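Long-range contacts in putative ubiquinone biosynthesis protein (Nostoc punctiforme, PDB 3MSQ), which probably takes part in the biosynthesis of ubiquinone-type quinones as a member of the Coq4 family, its exact biochemical role being unestablished: residues F37-D41 with F105-V109; R69-A73 with M120-T125. One frame throughout, in Å; residues are numbered along the deposited sequence.

Both contacts are tied to helix 114-133. Interaction 2 lays the loop 69-73 directly on residues 120-125 of that helix, while interaction 1 joins helix 32-42 to the loop 105-109, which leads into the same helix. Their centres lie about 13 Å apart, and Arg-123 bridges the gap: it takes no part in holding loop 69-73, but its NH2 forms a salt bridge with Asp-41 OD1 at 2.9 Å and its NH1 probably donates to Lys-107 O at 3.0 Å. One guanidinium thus reaches both segments of interaction 1. Along the sequence the segments alternate, so the two connections interlace within the all-helical chain.

Interaction 1. Residues F37-D41 with F105-V109; sequences FDFED and FYKKV
Lys-107 NZ makes a salt bridge with Asp-38 OD1, 2.9 Å away, although the hydrogen bond within it is weak. The same ammonium lies 4.1 Å from Asp-41 OD2, beyond salt-bridge range, so two carboxylates about one helical turn apart probably both favour the positive charge there. The other oxygen of Asp-41, OD1, is held by two salt bridges, to Lys-119 and to Arg-123.

Lys-107 gets to the acids by running fully extended beyond CG, chi2 to chi4 all near 180°, its chain sliding past Phe-37 in the opposite direction. Lys-107 CB rests against Phe-37 CD2, 3.6 Å away, and farther out Lys-107 CD passes Phe-37 CB at 3.8 Å. The backbone joins in too, with Lys-107 N 3.6 Å from Phe-37 CE2. At the end of the ring, Phe-37 CZ meets Tyr-106 CB at 3.7 Å, the two side chains crossing at about a right angle; the phenol itself leads away from the helix. With chi1 at -63°, Phe-37 CG lies anti to its carbonyl carbon, which sends the ring out toward the loop. Within its own helix the ring has Glu-40 OE1 in plane at its edge. Were the ring cut back to an alanine here, a gap would probably open beside Tyr-106 CB and Lys-107 CB would lose the surface it lies against, leaving the lysine chain less firmly directed at Asp-38.

This is a contact near the surface, between helix 32-42 and the loop that follows helix 88-98. Behind it, Phe-37 and Tyr-106 both touch helix 114-133, while on helix 32-42 Phe-39 packs against helices 11-23 and 156-172.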
loop_
_atom_site.group_PDB
_atom_site.type_symbol
_atom_site.label_atom_id
_atom_site.label_comp_id
_atom_site.label_asym_id
_atom_site.label_seq_id
_atom_site.Cartn_x
_atom_site.Cartn_y
_atom_site.Cartn_z
ATOM N N PHE A 37 -4.410 -4.984 -17.264
ATOM C CA PHE A 37 -4.883 -6.349 -17.414
ATOM C C PHE A 37 -4.682 -7.150 -16.132
ATOM O O PHE A 37 -5.623 -7.821 -15.711
ATOM C CB PHE A 37 -4.229 -7.047 -18.613
ATOM C CG PHE A 37 -4.526 -6.436 -19.968
ATOM C CD1 PHE A 37 -5.778 -5.896 -20.251
ATOM C CD2 PHE A 37 -3.566 -6.437 -20.972
ATOM C CE1 PHE A 37 -6.050 -5.333 -21.503
ATOM C CE2 PHE A 37 -3.844 -5.896 -22.231
ATOM C CZ PHE A 37 -5.087 -5.353 -22.489
ATOM N N ASP A 38 -3.495 -7.041 -15.488
ATOM C CA ASP A 38 -3.170 -7.717 -14.227
ATOM C C ASP A 38 -4.139 -7.284 -13.136
ATOM O O ASP A 38 -4.568 -8.126 -12.337
ATOM C CB ASP A 38 -1.722 -7.396 -13.774
ATOM C CG ASP A 38 -0.582 -7.934 -14.625
ATOM O OD1 ASP A 38 -0.834 -8.822 -15.477
ATOM O OD2 ASP A 38 0.569 -7.481 -14.425
ATOM N N PHE A 39 -4.480 -5.981 -13.109
ATOM C CA PHE A 39 -5.401 -5.381 -12.141
ATOM C C PHE A 39 -6.825 -5.903 -12.356
ATOM O O PHE A 39 -7.460 -6.381 -11.406
ATOM C CB PHE A 39 -5.353 -3.845 -12.229
ATOM C CG PHE A 39 -6.194 -3.065 -11.240
ATOM C CD1 PHE A 39 -6.594 -3.632 -10.031
ATOM C CD2 PHE A 39 -6.538 -1.747 -11.490
ATOM C CE1 PHE A 39 -7.374 -2.915 -9.130
ATOM C CE2 PHE A 39 -7.312 -1.030 -10.585
ATOM C CZ PHE A 39 -7.721 -1.615 -9.410
ATOM N N GLU A 40 -7.307 -5.820 -13.617
ATOM C CA GLU A 40 -8.610 -6.288 -14.074
ATOM C C GLU A 40 -8.840 -7.715 -13.604
ATOM O O GLU A 40 -9.905 -8.018 -13.072
ATOM C CB GLU A 40 -8.615 -6.259 -15.603
ATOM C CG GLU A 40 -9.685 -5.386 -16.218
ATOM C CD GLU A 40 -9.923 -5.727 -17.672
ATOM O OE1 GLU A 40 -9.139 -5.272 -18.539
ATOM O OE2 GLU A 40 -10.875 -6.497 -17.934
ATOM N N ASP A 41 -7.821 -8.577 -13.791
ATOM C CA ASP A 41 -7.797 -9.995 -13.410
ATOM C C ASP A 41 -7.964 -10.182 -11.896
ATOM O O ASP A 41 -8.684 -11.081 -11.450
ATOM C CB ASP A 41 -6.485 -10.670 -13.893
ATOM C CG ASP A 41 -6.294 -10.815 -15.403
ATOM O OD1 ASP A 41 -7.240 -10.479 -16.169
ATOM O OD2 ASP A 41 -5.191 -11.236 -15.822
ATOM N N PHE A 105 -3.847 -7.730 -30.103
ATOM C CA PHE A 105 -3.829 -6.333 -29.641
ATOM C C PHE A 105 -3.978 -6.174 -28.095
ATOM O O PHE A 105 -3.760 -5.074 -27.554
ATOM C CB PHE A 105 -4.910 -5.491 -30.383
ATOM C CG PHE A 105 -4.397 -4.619 -31.500
ATOM C CD1 PHE A 105 -3.598 -3.508 -31.231
ATOM C CD2 PHE A 105 -4.721 -4.896 -32.818
ATOM C CE1 PHE A 105 -3.091 -2.727 -32.269
ATOM C CE2 PHE A 105 -4.224 -4.107 -33.855
ATOM C CZ PHE A 105 -3.406 -3.033 -33.574
ATOM N N TYR A 106 -4.378 -7.277 -27.407
ATOM C CA TYR A 106 -4.644 -7.354 -25.959
ATOM C C TYR A 106 -4.337 -8.759 -25.394
ATOM O O TYR A 106 -3.982 -9.670 -26.157
ATOM C CB TYR A 106 -6.109 -6.943 -25.664
ATOM C CG TYR A 106 -7.153 -7.822 -26.331
ATOM C CD1 TYR A 106 -7.635 -8.968 -25.700
ATOM C CD2 TYR A 106 -7.670 -7.501 -27.585
ATOM C CE1 TYR A 106 -8.584 -9.785 -26.311
ATOM C CE2 TYR A 106 -8.620 -8.314 -28.205
ATOM C CZ TYR A 106 -9.079 -9.450 -27.559
ATOM O OH TYR A 106 -10.027 -10.245 -28.150
ATOM N N LYS A 107 -4.507 -8.926 -24.062
ATOM C CA LYS A 107 -4.285 -10.185 -23.334
ATOM C C LYS A 107 -5.517 -11.098 -23.447
ATOM O O LYS A 107 -6.581 -10.762 -22.920
ATOM C CB LYS A 107 -3.969 -9.882 -21.849
ATOM C CG LYS A 107 -2.943 -10.797 -21.182
ATOM C CD LYS A 107 -2.729 -10.359 -19.738
ATOM C CE LYS A 107 -1.671 -11.156 -19.011
ATOM N NZ LYS A 107 -1.569 -10.742 -17.586
ATOM N N LYS A 108 -5.376 -12.235 -24.151
ATOM C CA LYS A 108 -6.461 -13.208 -24.343
ATOM C C LYS A 108 -6.534 -14.234 -23.196
ATOM O O LYS A 108 -5.510 -14.726 -22.730
ATOM C CB LYS A 108 -6.379 -13.900 -25.715
ATOM C CG LYS A 108 -6.877 -13.043 -26.864
ATOM C CD LYS A 108 -7.036 -13.864 -28.139
ATOM C CE LYS A 108 -7.868 -13.169 -29.197
ATOM N NZ LYS A 108 -9.330 -13.235 -28.904
ATOM N N VAL A 109 -7.758 -14.536 -22.749
ATOM C CA VAL A 109 -8.110 -15.449 -21.650
ATOM C C VAL A 109 -9.171 -16.462 -22.172
ATOM O O VAL A 109 -10.033 -16.078 -22.977
ATOM C CB VAL A 109 -8.637 -14.577 -20.461
ATOM C CG1 VAL A 109 -9.590 -15.320 -19.520
ATOM C CG2 VAL A 109 -7.495 -13.949 -19.692
#

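Interaction 2. Residues R69-A73 with M120-T125; sequences RWLPA and MLWRST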
loop_
_atom_site.group_PDB
_atom_site.type_symbol
_atom_site.label_atom_id
_atom_site.label_comp_id
_atom_site.label_asym_id
_atom_site.label_seq_id
_atom_site.Cartn_x
_atom_site.Cartn_y
_atom_site.Cartn_z
ATOM N N ARG A 69 -22.502 -15.681 -25.915
ATOM C CA ARG A 69 -21.079 -15.503 -25.580
ATOM C C ARG A 69 -20.420 -14.895 -26.805
ATOM O O ARG A 69 -19.385 -15.361 -27.288
ATOM C CB ARG A 69 -20.396 -16.783 -25.091
ATOM C CG ARG A 69 -20.981 -17.329 -23.796
ATOM C CD ARG A 69 -20.361 -16.674 -22.591
ATOM N NE ARG A 69 -20.698 -17.320 -21.320
ATOM C CZ ARG A 69 -20.023 -18.339 -20.796
ATOM N NH1 ARG A 69 -19.013 -18.889 -21.460
ATOM N NH2 ARG A 69 -20.372 -18.836 -19.617
ATOM N N TRP A 70 -21.110 -13.874 -27.346
ATOM C CA TRP A 70 -20.778 -13.116 -28.540
ATOM C C TRP A 70 -19.466 -12.395 -28.391
ATOM O O TRP A 70 -19.257 -11.678 -27.404
ATOM C CB TRP A 70 -21.900 -12.098 -28.866
ATOM C CG TRP A 70 -21.639 -11.312 -30.120
ATOM C CD1 TRP A 70 -22.000 -11.655 -31.387
ATOM C CD2 TRP A 70 -20.861 -10.106 -30.238
ATOM N NE1 TRP A 70 -21.509 -10.731 -32.290
ATOM C CE2 TRP A 70 -20.799 -9.778 -31.610
ATOM C CE3 TRP A 70 -20.206 -9.268 -29.314
ATOM C CZ2 TRP A 70 -20.118 -8.657 -32.078
ATOM C CZ3 TRP A 70 -19.528 -8.160 -29.782
ATOM C CH2 TRP A 70 -19.489 -7.864 -31.149
ATOM N N LEU A 71 -18.608 -12.516 -29.410
ATOM C CA LEU A 71 -17.335 -11.793 -29.480
ATOM C C LEU A 71 -17.174 -11.336 -30.922
ATOM O O LEU A 71 -17.683 -12.011 -31.806
ATOM C CB LEU A 71 -16.160 -12.660 -29.011
ATOM C CG LEU A 71 -16.078 -12.942 -27.507
ATOM C CD1 LEU A 71 -15.072 -14.014 -27.223
ATOM C CD2 LEU A 71 -15.785 -11.678 -26.708
ATOM N N PRO A 72 -16.560 -10.171 -31.200
ATOM C CA PRO A 72 -16.497 -9.690 -32.585
ATOM C C PRO A 72 -15.638 -10.536 -33.528
ATOM O O PRO A 72 -14.607 -11.079 -33.132
ATOM C CB PRO A 72 -15.981 -8.259 -32.438
ATOM C CG PRO A 72 -15.224 -8.270 -31.183
ATOM C CD PRO A 72 -15.924 -9.213 -30.276
ATOM N N ALA A 73 -16.104 -10.658 -34.789
ATOM C CA ALA A 73 -15.445 -11.395 -35.861
ATOM C C ALA A 73 -14.090 -10.759 -36.182
ATOM O O ALA A 73 -13.906 -9.569 -35.946
ATOM C CB ALA A 73 -16.329 -11.420 -37.092
HETATM N N MSE A 120 -13.497 -10.578 -21.761
HETATM C CA MSE A 120 -13.188 -10.723 -23.182
HETATM C C MSE A 120 -14.025 -9.782 -24.020
HETATM O O MSE A 120 -13.447 -9.058 -24.824
HETATM C CB MSE A 120 -13.274 -12.178 -23.653
HETATM C CG MSE A 120 -12.155 -13.060 -23.063
HETATM SE SE MSE A 120 -10.365 -12.348 -23.363
HETATM C CE MSE A 120 -10.331 -12.865 -25.305
ATOM N N LEU A 121 -15.347 -9.683 -23.756
ATOM C CA LEU A 121 -16.201 -8.744 -24.490
ATOM C C LEU A 121 -15.655 -7.292 -24.385
ATOM O O LEU A 121 -15.537 -6.578 -25.385
ATOM C CB LEU A 121 -17.659 -8.832 -24.011
ATOM C CG LEU A 121 -18.642 -7.866 -24.679
ATOM C CD1 LEU A 121 -18.813 -8.181 -26.126
ATOM C CD2 LEU A 121 -19.976 -7.833 -23.965
ATOM N N TRP A 122 -15.285 -6.902 -23.171
ATOM C CA TRP A 122 -14.738 -5.606 -22.817
ATOM C C TRP A 122 -13.439 -5.318 -23.599
ATOM O O TRP A 122 -13.349 -4.290 -24.269
ATOM C CB TRP A 122 -14.512 -5.584 -21.284
ATOM C CG TRP A 122 -13.678 -4.460 -20.766
ATOM C CD1 TRP A 122 -12.413 -4.537 -20.243
ATOM C CD2 TRP A 122 -14.063 -3.083 -20.705
ATOM N NE1 TRP A 122 -11.975 -3.281 -19.888
ATOM C CE2 TRP A 122 -12.977 -2.369 -20.146
ATOM C CE3 TRP A 122 -15.233 -2.384 -21.057
ATOM C CZ2 TRP A 122 -13.031 -0.985 -19.931
ATOM C CZ3 TRP A 122 -15.276 -1.011 -20.865
ATOM C CH2 TRP A 122 -14.190 -0.328 -20.303
ATOM N N ARG A 123 -12.457 -6.245 -23.524
ATOM C CA ARG A 123 -11.164 -6.118 -24.181
ATOM C C ARG A 123 -11.266 -6.097 -25.705
ATOM O O ARG A 123 -10.606 -5.282 -26.338
ATOM C CB ARG A 123 -10.208 -7.201 -23.692
ATOM C CG ARG A 123 -9.789 -7.043 -22.235
ATOM C CD ARG A 123 -8.819 -8.132 -21.780
ATOM N NE ARG A 123 -8.535 -7.980 -20.353
ATOM C CZ ARG A 123 -7.796 -8.806 -19.622
ATOM N NH1 ARG A 123 -7.239 -9.876 -20.172
ATOM N NH2 ARG A 123 -7.610 -8.568 -18.331
ATOM N N SER A 124 -12.123 -6.949 -26.293
ATOM C CA SER A 124 -12.329 -7.037 -27.753
ATOM C C SER A 124 -12.963 -5.804 -28.342
ATOM O O SER A 124 -12.734 -5.507 -29.520
ATOM C CB SER A 124 -13.262 -8.187 -28.106
ATOM O OG SER A 124 -13.286 -9.192 -27.119
ATOM N N THR A 125 -13.846 -5.147 -27.561
ATOM C CA THR A 125 -14.651 -4.048 -28.064
ATOM C C THR A 125 -14.360 -2.666 -27.528
ATOM O O THR A 125 -14.618 -1.718 -28.261
ATOM C CB THR A 125 -16.152 -4.390 -27.992
ATOM O OG1 THR A 125 -16.578 -4.452 -26.635
ATOM C CG2 THR A 125 -16.498 -5.692 -28.702
#
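Pro-72 sits on Ser-124 and Thr-125: its CD approaches Ser-124 CB at 3.6 Å, and its CG meets Thr-125 CG2 at 3.8 Å. Just before it, Leu-71 sends CD2 to the helix backbone, 3.6 Å from Leu-121 N, where it also touches Ser-124 and CB of Met-120, a selenomethionine in this crystal. Trp-70 comes in by its edge. Leu-121 CD1 lies in the plane of the indole, 3.6 Å from Trp-70 CE3, and Thr-125 CG2 is farther along the same rim near CZ3. No hydrogen bond crosses between the segments.

The arrangement is an irregular, fairly extended connection laid on a helix in an all-helical Coq4-family fold: residues 120 and 121 and, one turn on, 124 and 125, which share one side of helix 114-133, receive the loop that links helices 60-68 and 77-81.

Thr-125 is positioned by its own helix. Thr-125 OG1 lies between the backbone N and the carbonyl carbon (chi1 69°), and from there it donates to Leu-121 O at 2.7 Å, tilted 35° from the carbonyl plane. Thr-125 N reaches Leu-121 O from the opposite face, at 3.1 Å, so that oxygen is gripped twice while the methyl CG2 is turned to Pro-72 and the indole. On the loop side, Pro-72 N rests over one face of the Trp-70 ring, offset toward its rim. Farther out, Trp-70 O accepts a hydrogen bond from Tyr-117 OH, the indole touches Lys-202 and Asp-204, and Asp-204 OD2 accepts one from Ala-73 N.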